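Local coordinates for 3-oxoacyl-(Acyl-carrier protein) synthase (Burkholderia xenovorans, PDB 4EFI) that probably acts as a 3-oxoacyl-(acyl-carrier protein) synthase, a KAS III-like member of the thiolase superfamily that would condense acyl units in fatty acid synthesis, at residues 16-21 with 344-349; 47-52 with 169-174; 52-57 with 293-298; 91-96 with 151-156; 104-109 with 119-124. All coordinates share one frame; numbering follows the deposited sequence. Where two conformers were deposited one is given.

Contact 1. Residues 16-21 with 344-349; sequences GARIAG and GPLNIV. With FMT (formic acid), chain D.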
# COMPACT_ATOMS: atom_id res chain seq x y z
N GLY A 16 -7.34 -12.44 17.96
CA GLY A 16 -6.94 -13.80 17.69
C GLY A 16 -6.01 -13.97 16.49
O GLY A 16 -5.77 -15.10 16.08
N ALA A 17 -5.48 -12.87 15.97
CA ALA A 17 -4.56 -12.92 14.83
C ALA A 17 -3.49 -11.88 14.98
O ALA A 17 -3.74 -10.81 15.55
CB ALA A 17 -5.32 -12.68 13.53
N ARG A 18 -2.30 -12.16 14.46
CA ARG A 18 -1.18 -11.23 14.55
C ARG A 18 -0.38 -11.23 13.27
O ARG A 18 -0.35 -12.23 12.53
CB ARG A 18 -0.25 -11.59 15.72
CG ARG A 18 0.39 -12.96 15.63
CD ARG A 18 1.24 -13.32 16.85
NE ARG A 18 2.54 -12.65 16.86
CZ ARG A 18 3.60 -13.07 16.18
NH1 ARG A 18 4.74 -12.39 16.24
NH2 ARG A 18 3.53 -14.17 15.44
N ILE A 19 0.28 -10.12 13.00
CA ILE A 19 1.27 -10.06 11.96
C ILE A 19 2.48 -10.86 12.43
O ILE A 19 3.02 -10.63 13.52
CB ILE A 19 1.67 -8.61 11.63
CG1 ILE A 19 0.47 -7.85 11.07
CG2 ILE A 19 2.83 -8.60 10.65
CD1 ILE A 19 0.71 -6.36 10.88
N ALA A 20 2.93 -11.80 11.59
CA ALA A 20 4.05 -12.67 11.91
C ALA A 20 5.35 -12.30 11.18
O ALA A 20 6.42 -12.75 11.58
CB ALA A 20 3.67 -14.11 11.58
N GLY A 21 5.27 -11.50 10.12
CA GLY A 21 6.45 -11.13 9.35
C GLY A 21 6.04 -10.31 8.15
O GLY A 21 4.88 -10.42 7.71
N GLY A 344 4.78 -7.09 16.72
CA GLY A 344 6.12 -7.46 17.09
C GLY A 344 6.26 -7.87 18.55
O GLY A 344 5.29 -7.87 19.31
N PRO A 345 7.48 -8.22 18.95
CA PRO A 345 8.68 -8.19 18.10
C PRO A 345 8.65 -9.18 16.96
O PRO A 345 8.05 -10.26 17.09
CB PRO A 345 9.81 -8.53 19.06
CG PRO A 345 9.17 -9.22 20.22
CD PRO A 345 7.78 -8.69 20.32
N LEU A 346 9.31 -8.82 15.86
CA LEU A 346 9.39 -9.65 14.67
C LEU A 346 10.83 -9.75 14.22
O LEU A 346 11.50 -8.73 14.08
CB LEU A 346 8.59 -9.04 13.52
CG LEU A 346 7.09 -8.81 13.70
CD1 LEU A 346 6.50 -8.24 12.42
CD2 LEU A 346 6.41 -10.10 14.12
N ASN A 347 11.28 -10.97 13.95
CA ASN A 347 12.59 -11.18 13.34
C ASN A 347 12.60 -11.09 11.81
O ASN A 347 13.62 -10.74 11.22
CB ASN A 347 13.15 -12.54 13.74
CG ASN A 347 13.49 -12.64 15.21
OD1 ASN A 347 13.95 -11.67 15.82
ND2 ASN A 347 13.27 -13.82 15.79
N ILE A 348 11.48 -11.41 11.17
CA ILE A 348 11.42 -11.47 9.72
C ILE A 348 10.73 -10.22 9.21
O ILE A 348 9.51 -10.17 9.02
CB ILE A 348 10.74 -12.77 9.20
CG1 ILE A 348 11.40 -13.98 9.85
CG2 ILE A 348 10.85 -12.88 7.69
CD1 ILE A 348 12.93 -14.06 9.64
N VAL A 349 11.54 -9.18 9.05
CA VAL A 349 11.13 -7.91 8.48
C VAL A 349 12.29 -7.52 7.57
O VAL A 349 13.41 -7.31 8.06
CB VAL A 349 10.97 -6.83 9.56
CG1 VAL A 349 10.61 -5.49 8.93
CG2 VAL A 349 9.93 -7.26 10.59
C FMT D . -4.52 -12.14 19.75
O1 FMT D . -5.57 -11.57 19.98
O2 FMT D . -3.46 -11.42 19.38
O HOH W 1 2.89 -9.16 15.82
O HOH W 2 9.10 -12.54 12.33

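Contact 2. Residues 47-52 with 169-174; sequences DVVKMI and TSLLFG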
# COMPACT_ATOMS: atom_id res chain seq x y z
N ASP A 47 11.72 21.88 -8.59
CA ASP A 47 10.63 22.40 -7.77
C ASP A 47 9.59 21.33 -7.41
O ASP A 47 9.10 21.29 -6.28
CB ASP A 47 9.99 23.61 -8.44
CG ASP A 47 10.89 24.84 -8.41
OD1 ASP A 47 11.89 24.83 -7.66
OD2 ASP A 47 10.61 25.80 -9.14
N VAL A 48 9.25 20.48 -8.36
CA VAL A 48 8.29 19.40 -8.13
C VAL A 48 8.84 18.35 -7.18
O VAL A 48 8.15 17.92 -6.27
CB VAL A 48 7.88 18.72 -9.44
CG1 VAL A 48 7.05 17.50 -9.14
CG2 VAL A 48 7.11 19.70 -10.32
N VAL A 49 10.10 17.95 -7.36
CA VAL A 49 10.62 16.90 -6.49
C VAL A 49 10.83 17.42 -5.07
O VAL A 49 10.73 16.64 -4.12
CB VAL A 49 11.87 16.18 -7.05
CG1 VAL A 49 11.57 15.58 -8.43
CG2 VAL A 49 13.06 17.12 -7.10
N LYS A 50 11.07 18.72 -4.90
CA LYS A 50 11.11 19.31 -3.56
C LYS A 50 9.78 19.06 -2.86
O LYS A 50 9.76 18.61 -1.72
CB LYS A 50 11.39 20.81 -3.62
CG LYS A 50 11.34 21.52 -2.27
CD LYS A 50 12.48 21.05 -1.36
CE LYS A 50 12.40 21.70 0.00
NZ LYS A 50 13.61 21.38 0.85
N MET A 51 8.67 19.38 -3.54
CA MET A 51 7.33 19.21 -2.96
C MET A 51 6.96 17.75 -2.73
O MET A 51 6.40 17.39 -1.70
CB MET A 51 6.29 19.83 -3.89
N ILE A 52 7.27 16.88 -3.68
CA ILE A 52 6.82 15.51 -3.55
C ILE A 52 7.79 14.71 -2.70
O ILE A 52 7.40 13.70 -2.10
CB ILE A 52 6.46 14.86 -4.91
CG1 ILE A 52 7.66 14.76 -5.83
CG2 ILE A 52 5.35 15.64 -5.60
CD1 ILE A 52 7.31 14.02 -7.14
N THR A 169 2.77 12.76 -12.63
CA THR A 169 2.71 11.34 -12.35
C THR A 169 4.06 10.67 -12.63
O THR A 169 4.45 9.76 -11.92
CB THR A 169 1.56 10.62 -13.11
OG1 THR A 169 1.67 10.80 -14.53
CG2 THR A 169 0.21 11.15 -12.64
N SER A 170 4.77 11.14 -13.66
CA SER A 170 6.05 10.53 -14.03
C SER A 170 7.08 10.60 -12.93
O SER A 170 7.86 9.66 -12.73
CB SER A 170 6.63 11.21 -15.27
OG SER A 170 5.96 10.78 -16.44
N LEU A 171 7.13 11.71 -12.21
CA LEU A 171 8.13 11.89 -11.17
C LEU A 171 7.73 11.27 -9.83
O LEU A 171 8.56 11.14 -8.93
CB LEU A 171 8.35 13.40 -10.95
CG LEU A 171 9.08 14.19 -12.05
CD1 LEU A 171 9.00 15.67 -11.74
CD2 LEU A 171 10.53 13.78 -12.17
N LEU A 172 6.47 10.88 -9.70
CA LEU A 172 5.92 10.49 -8.41
C LEU A 172 6.01 9.01 -8.06
O LEU A 172 6.34 8.65 -6.95
CB LEU A 172 4.45 10.92 -8.37
CG LEU A 172 3.71 10.59 -7.08
CD1 LEU A 172 4.34 11.23 -5.88
CD2 LEU A 172 2.26 11.04 -7.23
N PHE A 173 5.69 8.15 -9.02
CA PHE A 173 5.45 6.74 -8.71
C PHE A 173 6.67 5.84 -8.87
O PHE A 173 7.44 5.94 -9.84
CB PHE A 173 4.30 6.20 -9.56
CG PHE A 173 2.96 6.79 -9.19
CD1 PHE A 173 2.32 6.40 -8.03
CD2 PHE A 173 2.37 7.75 -9.99
CE1 PHE A 173 1.07 6.96 -7.69
CE2 PHE A 173 1.15 8.30 -9.65
CZ PHE A 173 0.51 7.92 -8.51
N GLY A 174 6.79 4.92 -7.93
CA GLY A 174 7.75 3.84 -7.98
C GLY A 174 7.01 2.51 -7.82
O GLY A 174 5.81 2.49 -7.55

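Contact 3. Residues 52-57 with 293-298; sequences IGVNRR and VNIGEY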
# COMPACT_ATOMS: atom_id res chain seq x y z
N ILE A 52 7.27 16.88 -3.68
CA ILE A 52 6.82 15.51 -3.55
C ILE A 52 7.79 14.71 -2.70
O ILE A 52 7.40 13.70 -2.10
CB ILE A 52 6.46 14.86 -4.91
CG1 ILE A 52 7.66 14.76 -5.83
CG2 ILE A 52 5.35 15.64 -5.60
CD1 ILE A 52 7.31 14.02 -7.14
N GLY A 53 9.06 15.14 -2.61
CA GLY A 53 10.02 14.52 -1.70
C GLY A 53 10.80 13.32 -2.24
O GLY A 53 11.45 12.61 -1.48
N VAL A 54 10.73 13.09 -3.56
CA VAL A 54 11.27 11.87 -4.24
C VAL A 54 12.62 12.06 -4.98
O VAL A 54 12.65 12.75 -6.02
CB VAL A 54 10.26 11.33 -5.32
CG1 VAL A 54 10.71 9.98 -5.88
CG2 VAL A 54 8.84 11.20 -4.76
N ASN A 55 13.72 11.47 -4.44
CA ASN A 55 15.07 11.57 -5.02
C ASN A 55 15.35 10.43 -6.00
O ASN A 55 16.03 10.60 -7.02
CB ASN A 55 16.14 11.54 -3.93
CG ASN A 55 16.01 12.70 -2.94
OD1 ASN A 55 16.07 13.85 -3.34
ND2 ASN A 55 15.81 12.38 -1.67
N ARG A 56 14.86 9.26 -5.65
CA ARG A 56 15.05 8.02 -6.39
C ARG A 56 13.77 7.21 -6.31
O ARG A 56 12.99 7.39 -5.39
CB ARG A 56 16.20 7.21 -5.76
CG ARG A 56 17.59 7.70 -6.11
CD ARG A 56 18.70 7.18 -5.17
NE ARG A 56 18.57 7.77 -3.85
CZ ARG A 56 18.97 9.00 -3.54
NH1 ARG A 56 19.54 9.78 -4.45
NH2 ARG A 56 18.79 9.45 -2.31
N ARG A 57 13.59 6.29 -7.24
CA ARG A 57 12.53 5.29 -7.17
C ARG A 57 12.95 4.05 -7.95
O ARG A 57 13.92 4.10 -8.72
CB ARG A 57 11.18 5.85 -7.69
CG ARG A 57 11.00 5.91 -9.19
CD ARG A 57 11.79 7.02 -9.83
NE ARG A 57 11.24 8.35 -9.58
CZ ARG A 57 11.95 9.46 -9.40
NH1 ARG A 57 11.33 10.62 -9.26
NH2 ARG A 57 13.27 9.43 -9.36
N VAL A 293 8.83 8.33 6.77
CA VAL A 293 8.77 8.68 5.36
C VAL A 293 9.90 7.95 4.64
O VAL A 293 11.06 7.99 5.08
CB VAL A 293 8.93 10.20 5.13
CG1 VAL A 293 8.98 10.54 3.66
CG2 VAL A 293 7.77 10.95 5.78
N ASN A 294 9.57 7.29 3.54
CA ASN A 294 10.58 6.65 2.69
C ASN A 294 10.36 6.98 1.21
O ASN A 294 11.00 6.39 0.34
CB ASN A 294 10.67 5.14 2.91
CG ASN A 294 9.44 4.39 2.40
OD1 ASN A 294 8.48 5.00 1.95
ND2 ASN A 294 9.47 3.07 2.49
N ILE A 295 9.54 7.98 0.94
CA ILE A 295 9.21 8.39 -0.42
C ILE A 295 10.46 8.90 -1.13
O ILE A 295 10.57 8.84 -2.37
CB ILE A 295 8.04 9.42 -0.39
CG1 ILE A 295 7.25 9.38 -1.70
CG2 ILE A 295 8.56 10.78 -0.03
CD1 ILE A 295 6.11 10.37 -1.78
N GLY A 296 11.44 9.39 -0.38
CA GLY A 296 12.66 9.84 -1.00
C GLY A 296 13.44 8.81 -1.79
O GLY A 296 14.13 9.14 -2.76
N GLU A 297 13.37 7.56 -1.34
CA GLU A 297 14.13 6.49 -1.98
C GLU A 297 13.29 5.61 -2.89
O GLU A 297 13.83 4.94 -3.75
CB GLU A 297 14.79 5.57 -0.93
CG GLU A 297 15.77 6.25 0.00
CD GLU A 297 16.90 6.95 -0.72
OE1 GLU A 297 17.54 6.33 -1.60
OE2 GLU A 297 17.16 8.13 -0.42
N TYR A 298 11.97 5.60 -2.70
CA TYR A 298 11.10 4.65 -3.38
C TYR A 298 9.96 5.28 -4.17
O TYR A 298 9.26 4.58 -4.91
CB TYR A 298 10.53 3.60 -2.42
CG TYR A 298 11.63 2.84 -1.74
CD1 TYR A 298 12.38 1.90 -2.44
CD2 TYR A 298 11.98 3.12 -0.42
CE1 TYR A 298 13.44 1.24 -1.82
CE2 TYR A 298 13.03 2.48 0.19
CZ TYR A 298 13.75 1.55 -0.51
OH TYR A 298 14.82 0.88 0.09

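Contact 4. Residues 91-96 with 151-156; sequences LIFVSQ and LLAVGD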
# COMPACT_ATOMS: atom_id res chain seq x y z
N LEU A 91 -4.34 -16.94 0.42
CA LEU A 91 -3.49 -15.92 -0.16
C LEU A 91 -4.40 -14.88 -0.80
O LEU A 91 -5.23 -15.19 -1.68
CB LEU A 91 -2.55 -16.51 -1.22
CG LEU A 91 -1.54 -15.48 -1.75
CD1 LEU A 91 -0.16 -16.07 -2.00
CD2 LEU A 91 -2.06 -14.78 -2.99
N ILE A 92 -4.24 -13.64 -0.35
CA ILE A 92 -4.98 -12.52 -0.90
C ILE A 92 -4.01 -11.62 -1.65
O ILE A 92 -3.02 -11.20 -1.06
CB ILE A 92 -5.64 -11.73 0.23
CG1 ILE A 92 -6.54 -12.65 1.08
CG2 ILE A 92 -6.47 -10.58 -0.34
CD1 ILE A 92 -7.17 -11.97 2.29
N PHE A 93 -4.29 -11.36 -2.92
CA PHE A 93 -3.45 -10.50 -3.76
C PHE A 93 -4.16 -9.18 -3.99
O PHE A 93 -5.20 -9.12 -4.68
CB PHE A 93 -3.16 -11.21 -5.11
CG PHE A 93 -2.30 -10.39 -6.07
CD1 PHE A 93 -1.02 -10.03 -5.76
CD2 PHE A 93 -2.80 -10.01 -7.31
CE1 PHE A 93 -0.23 -9.30 -6.66
CE2 PHE A 93 -2.02 -9.28 -8.20
CZ PHE A 93 -0.74 -8.95 -7.89
N VAL A 94 -3.64 -8.13 -3.38
CA VAL A 94 -4.19 -6.78 -3.50
C VAL A 94 -3.28 -6.00 -4.43
O VAL A 94 -2.08 -5.84 -4.13
CB VAL A 94 -4.27 -6.08 -2.15
CG1 VAL A 94 -4.82 -4.66 -2.32
CG2 VAL A 94 -5.14 -6.91 -1.21
N SER A 95 -3.83 -5.55 -5.55
CA SER A 95 -3.05 -4.91 -6.58
C SER A 95 -3.97 -4.29 -7.62
O SER A 95 -5.12 -4.72 -7.78
CB SER A 95 -2.16 -5.92 -7.28
OG SER A 95 -1.31 -5.31 -8.26
N GLN A 96 -3.46 -3.28 -8.31
CA GLN A 96 -4.14 -2.70 -9.47
C GLN A 96 -3.46 -3.11 -10.78
O GLN A 96 -3.89 -2.68 -11.84
CB GLN A 96 -4.14 -1.19 -9.33
CG GLN A 96 -4.86 -0.74 -8.09
CD GLN A 96 -4.69 0.72 -7.78
OE1 GLN A 96 -5.65 1.47 -7.74
NE2 GLN A 96 -3.46 1.12 -7.52
N LEU A 151 -1.38 -15.35 3.86
CA LEU A 151 -0.42 -14.49 3.17
C LEU A 151 -1.15 -13.37 2.45
O LEU A 151 -2.11 -13.60 1.71
CB LEU A 151 0.40 -15.29 2.15
CG LEU A 151 1.30 -16.37 2.76
CD1 LEU A 151 2.07 -17.06 1.65
CD2 LEU A 151 2.26 -15.77 3.76
N LEU A 152 -0.68 -12.14 2.68
CA LEU A 152 -1.18 -10.97 2.00
C LEU A 152 -0.12 -10.48 1.04
O LEU A 152 0.93 -9.98 1.46
CB LEU A 152 -1.53 -9.84 2.97
CG LEU A 152 -2.43 -10.19 4.15
CD1 LEU A 152 -2.52 -8.99 5.07
CD2 LEU A 152 -3.79 -10.65 3.69
N ALA A 153 -0.40 -10.64 -0.25
CA ALA A 153 0.49 -10.22 -1.31
C ALA A 153 -0.02 -8.88 -1.80
O ALA A 153 -1.06 -8.80 -2.46
CB ALA A 153 0.47 -11.25 -2.43
N VAL A 154 0.66 -7.79 -1.44
CA VAL A 154 0.17 -6.44 -1.68
C VAL A 154 1.25 -5.72 -2.48
O VAL A 154 2.38 -5.54 -2.00
CB VAL A 154 -0.17 -5.71 -0.38
CG1 VAL A 154 -0.69 -4.29 -0.70
CG2 VAL A 154 -1.17 -6.53 0.43
N GLY A 155 0.95 -5.37 -3.73
CA GLY A 155 2.00 -4.83 -4.59
C GLY A 155 1.45 -4.19 -5.83
O GLY A 155 0.29 -4.38 -6.20
N ASP A 156 2.29 -3.42 -6.50
CA ASP A 156 1.87 -2.73 -7.72
C ASP A 156 3.09 -2.37 -8.54
O ASP A 156 4.19 -2.18 -7.99
CB ASP A 156 1.12 -1.43 -7.38
CG ASP A 156 -0.37 -1.49 -7.68
OD1 ASP A 156 -0.84 -2.27 -8.53
OD2 ASP A 156 -1.09 -0.71 -7.03

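Contact 5. Residues 104-109 with 119-124; sequences ATAFVL and CLALDI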
# COMPACT_ATOMS: atom_id res chain seq x y z
N ALA A 104 -6.96 -14.87 -12.21
CA ALA A 104 -6.41 -14.03 -11.17
C ALA A 104 -4.96 -14.41 -10.82
O ALA A 104 -4.58 -15.58 -10.81
CB ALA A 104 -7.28 -14.12 -9.94
N THR A 105 -4.18 -13.41 -10.47
CA THR A 105 -2.77 -13.61 -10.15
C THR A 105 -2.59 -14.39 -8.84
O THR A 105 -1.56 -15.06 -8.64
CB THR A 105 -2.05 -12.24 -10.16
OG1 THR A 105 -2.10 -11.69 -11.48
CG2 THR A 105 -0.58 -12.36 -9.78
N ALA A 106 -3.59 -14.36 -7.97
CA ALA A 106 -3.51 -15.18 -6.76
C ALA A 106 -3.35 -16.65 -7.11
O ALA A 106 -2.69 -17.38 -6.38
CB ALA A 106 -4.73 -14.96 -5.89
N PHE A 107 -3.92 -17.10 -8.22
CA PHE A 107 -3.76 -18.51 -8.63
C PHE A 107 -2.34 -18.79 -9.09
O PHE A 107 -1.79 -19.86 -8.80
CB PHE A 107 -4.76 -18.88 -9.73
CG PHE A 107 -6.17 -18.89 -9.24
CD1 PHE A 107 -6.63 -19.94 -8.46
CD2 PHE A 107 -7.02 -17.85 -9.53
CE1 PHE A 107 -7.89 -19.94 -7.95
CE2 PHE A 107 -8.30 -17.84 -9.02
CZ PHE A 107 -8.73 -18.91 -8.23
N VAL A 108 -1.73 -17.83 -9.76
CA VAL A 108 -0.35 -17.96 -10.18
C VAL A 108 0.55 -18.05 -8.94
O VAL A 108 1.48 -18.86 -8.87
CB VAL A 108 0.09 -16.76 -11.02
CG1 VAL A 108 1.57 -16.85 -11.37
CG2 VAL A 108 -0.77 -16.65 -12.25
N LEU A 109 0.32 -17.17 -7.97
CA LEU A 109 1.10 -17.20 -6.73
C LEU A 109 0.89 -18.50 -5.97
O LEU A 109 1.84 -19.07 -5.42
CB LEU A 109 0.75 -16.01 -5.86
CG LEU A 109 1.32 -14.66 -6.31
CD1 LEU A 109 0.56 -13.51 -5.71
CD2 LEU A 109 2.81 -14.56 -5.93
N CYS A 119 -5.83 -23.82 -0.21
CA CYS A 119 -5.50 -22.41 -0.02
C CYS A 119 -6.44 -21.51 -0.81
O CYS A 119 -6.48 -21.58 -2.03
CB CYS A 119 -4.05 -22.15 -0.45
SG CYS A 119 -3.48 -20.45 -0.16
N LEU A 120 -7.22 -20.68 -0.12
CA LEU A 120 -8.07 -19.72 -0.80
C LEU A 120 -7.20 -18.78 -1.62
O LEU A 120 -6.10 -18.42 -1.21
CB LEU A 120 -8.86 -18.91 0.23
CG LEU A 120 -9.72 -19.70 1.17
CD1 LEU A 120 -10.49 -18.76 2.11
CD2 LEU A 120 -10.69 -20.61 0.42
N ALA A 121 -7.70 -18.36 -2.78
CA ALA A 121 -6.94 -17.51 -3.68
C ALA A 121 -7.84 -16.37 -4.18
O ALA A 121 -8.74 -16.58 -4.98
CB ALA A 121 -6.42 -18.35 -4.84
N LEU A 122 -7.59 -15.16 -3.70
CA LEU A 122 -8.47 -14.03 -4.01
C LEU A 122 -7.67 -12.84 -4.49
O LEU A 122 -6.82 -12.35 -3.74
CB LEU A 122 -9.23 -13.63 -2.73
CG LEU A 122 -10.19 -14.71 -2.21
CD1 LEU A 122 -10.75 -14.28 -0.85
CD2 LEU A 122 -11.33 -14.95 -3.20
N ASP A 123 -7.93 -12.36 -5.70
CA ASP A 123 -7.40 -11.07 -6.17
C ASP A 123 -8.43 -10.00 -5.81
O ASP A 123 -9.59 -10.10 -6.24
CB ASP A 123 -7.26 -11.02 -7.72
CG ASP A 123 -5.93 -11.56 -8.28
OD1 ASP A 123 -5.27 -12.33 -7.60
OD2 ASP A 123 -5.62 -11.23 -9.47
N ILE A 124 -8.01 -8.95 -5.13
CA ILE A 124 -8.86 -7.81 -4.78
C ILE A 124 -8.25 -6.51 -5.33
O ILE A 124 -7.05 -6.25 -5.15
CB ILE A 124 -8.98 -7.69 -3.27
CG1 ILE A 124 -9.57 -8.97 -2.72
CG2 ILE A 124 -9.81 -6.45 -2.91
CD1 ILE A 124 -9.77 -8.94 -1.18

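Contact 1. Residues 16-21 with 344-349
Leu-346 reaches from the chain bend at 344-349 to the edge of the strand containing Ile-19, Ala-20 and Gly-21, where its methyls pack against backbone carbonyls and form one apolar side-chain pair. Its CG lies anti to the carbonyl carbon (chi1 -60°), and the two methyls beyond it divide the work. Leu-346 CD1 meets CG2 of Ile-19 at 4.1 Å, the two side chains crossing at about a right angle. Leu-346 CD2 lies 3.5 Å from Ile-19 O and also borders Ala-20 O. The backbones come closest further on, where CA of Gly-21 is 3.2 Å from Ile-348 O.

Polar linkage runs through water. One molecule donates to Ile-19 O at 2.7 Å and accepts from Gly-344 N at 2.9 Å. A second repeats the pattern between Ala-20 O (2.8 Å) and Ile-348 N. Separately, Gly-16 N donates to O1 of a formic acid molecule, probably from the crystallisation liquor.

The contact lies where the last strand, 349-353, is about to join 17-26 at the margin of the six-stranded mixed sheet. Ile-19 packs on Leu-135 and Met-139 of helix 130-143, whereas Ile-348 rests on Leu-77 and Leu-81 of helix 66-81.

Contact 2. Residues 47-52 with 169-174
Val-48 and Ile-52 of helix 42-52, one turn apart, meet Leu-171 and Leu-172: the last turns of that helix pack on the chain that follows the short helix 167-170 of this thiolase-superfamily fold. The side-chain pairs of the first shell are apolar. CD1 of Leu-171 approaches Val-48 CG1 at 3.7 Å, the two side chains crossing obliquely, and also borders Val-49 CG1. The Val-48 branch that makes this contact, CG1, is the one anti to the backbone N (chi1 172°).

Ile-52 makes the other half of the contact with a single atom, CD1. Its CG1 is held between the backbone N and the carbonyl carbon (chi1 63°), and CD1 extends from there to 4.0 Å from Leu-171 CB. The same methyl borders a polar group, since Leu-171 O is 3.6 Å away. That oxygen is satisfied from outside by Arg-57 NH1.

In the next shell, backbone bonds fix both segments. Ile-52 N donates to Val-48 O, which ties together the two helix residues that carry the packing. Opposite them, Leu-172 N donates to Thr-169 O at 3.2 Å, closing the turn that presents both leucines. Asp-166 steadies the start of this segment by bonding to Thr-169 OG1 and Ser-170 OG, and Phe-36 packs on Leu-171. Leu-172 is shared between two neighbours: its CD1 faces Ile-52 CD1 at 4.3 Å, while its CD2 stands 3.7 Å above the plane of the Phe-173 ring, offset toward the rim.

Contact 3. Residues 52-57 with 293-298
Asn-55 N and Arg-56 N both donate to Gly-296 O, at 2.9 Å and 3.0 Å, approaching from the same face of its carbonyl plane. This one acceptor joins two successive amides of segment 52-57 to helix 295-298. Gly-53 O is met instead by a CA-H...O contact from Gly-296 CA at 3.1 Å.

Arg-56 also grips Glu-297 side-on. NE gives a nearly straight bond (172°) to OE1 at 2.9 Å, and NH2 bonds to the syn lone pair of OE2 at 2.8 Å. The guanidinium and carboxylate planes are 29° apart. Since Glu-297 was modelled in two conformers, this salt bridge describes one of them. On the helix side, Asn-294 O accepts from Glu-297 N and Tyr-298 N, while Asn-294 N is bonded to Gln-271 OE1.

Ile-295 packs alongside: its CD1 is 3.6 Å from Ile-52 O, and its CG1 meets Val-54 CG2. The guanidinium of Arg-57 serves other partners: Leu-171 O and Asn-33 OD1 for NH1, and Val-31 O for NH2.

Gly-53, with positive phi, is the first residue to leave helix 42-52, and strand 56-58 pairs antiparallel with 30-32. Across the contact, Asn-294 and Tyr-298 pack against Leu-308 of helix 305-313.

Contact 4. Residues 91-96 with 151-156
Leu-91 to Val-94 run parallel to Leu-151 to Val-154 as adjacent strands, their segment axes 15° apart and residues paired one to one. The hydrogen bonds alternate in direction as parallel pairing requires: Ala-153 N donates to Ile-92 O at 2.8 Å, and Val-94 N returns to Ala-153 O. Ile-92 N to Leu-151 O and Gly-155 N to Val-94 O complete the series. On one face Ile-92 CD1 lies beside Leu-152 CD2 at 3.9 Å. On the other, Ala-153 CB comes to the edge of the Phe-93 ring, in its plane, 3.8 Å from CD1.

Past the strand pairing, Gln-96 reaches out, extended beyond CG, across Asp-156. Its CB is 3.6 Å from OD1 of Asp-156, and Gln-96 CG, anti to the carbonyl carbon (chi1 -60°), passes 3.9 Å from Asp-156 OD2. CD keeps a similar distance, and at the tip Gln-96 NE2 donates to Asp-156 OD2 at 3.0 Å. Backbone N of Gln-96 takes the other oxygen, Asp-156 OD1, at 2.8 Å, so one residue holds both oxygens of the carboxylate. Each is met on its syn side but about 25° out of plane. Thr-97 OG1 and Ser-302 OG bond to OD1 and OD2 respectively, which should fix the rotation of this buried acid. An unidentified ligand, probably from the crystallisation liquor, makes a weak bond to NE2.

Helices cover both faces: 66-81 and 105-112 lie over Phe-93, and 130-143 over Ile-92, Val-94 and Leu-152, while strand 120-124 flanks 90-94 on the side away from 149-156.

Contact 5. Residues 104-109 with 119-124
A beta-alpha-beta unit, formed by strand 90-94, helix 105-112 and strand 120-124, brings the start of its helix against its second strand here. Asp-123 carries the polar part of the contact. Its OD2 accepts from Thr-105 N at 2.8 Å, and its OD1 from Ala-106 N at 2.7 Å, so that two successive amides at the beginning of the helix each take one carboxylate oxygen. Both oxygens are met on the syn side, OD2 27° and OD1 17° out of the carboxylate plane. Such a position at a helix N-terminus would be expected to stabilise the negative charge. The fit is close: CB of Ala-104 stands 3.3 Å from CG of Asp-123, and CB of Ala-106 is 3.2 Å from OD1.

The apolar part is built on small residues. Ala-106 CB meets Ala-121 CB at 3.9 Å, consistent with the short 6.9 Å approach of the helix and strand axes. Ala-121 CB also makes a CH-pi contact with Phe-107, lying over one ring face 4.1 Å from the centroid and offset toward the rim near CE1.

Strand 120-124 forms the outermost strand of the six-stranded sheet within this chain and pairs with 90-94. Phe-93 of that neighbour packs against Thr-105 and Leu-109 of the helix and also touches Asp-123, while Thr-105 OG1 is turned to Asn-99 N in the preceding loop.

Overall arrangement
The contacts form two touching pairs and one more distant member. Contacts 4 and 5, centres 9 Å apart, touch where strand 90-94 of contact 4 neighbours 120-124 of contact 5, joined by Leu-91 N to Leu-120 O at 2.8 Å. Contacts 2 and 3, centres 8 Å apart, share Ile-52 and are linked by Arg-57 NH1 to Leu-171 O at 2.8 Å. Contact 1 reaches the same six-stranded sheet as contacts 4 and 5, its centre 18 Å from that of contact 4, but lies across the chain's centre from contact 2, about 33 Å between centres. Contacts 2 and 4 approach to about 5 Å between nearest atoms. Contact 1 encloses the other four along the chain.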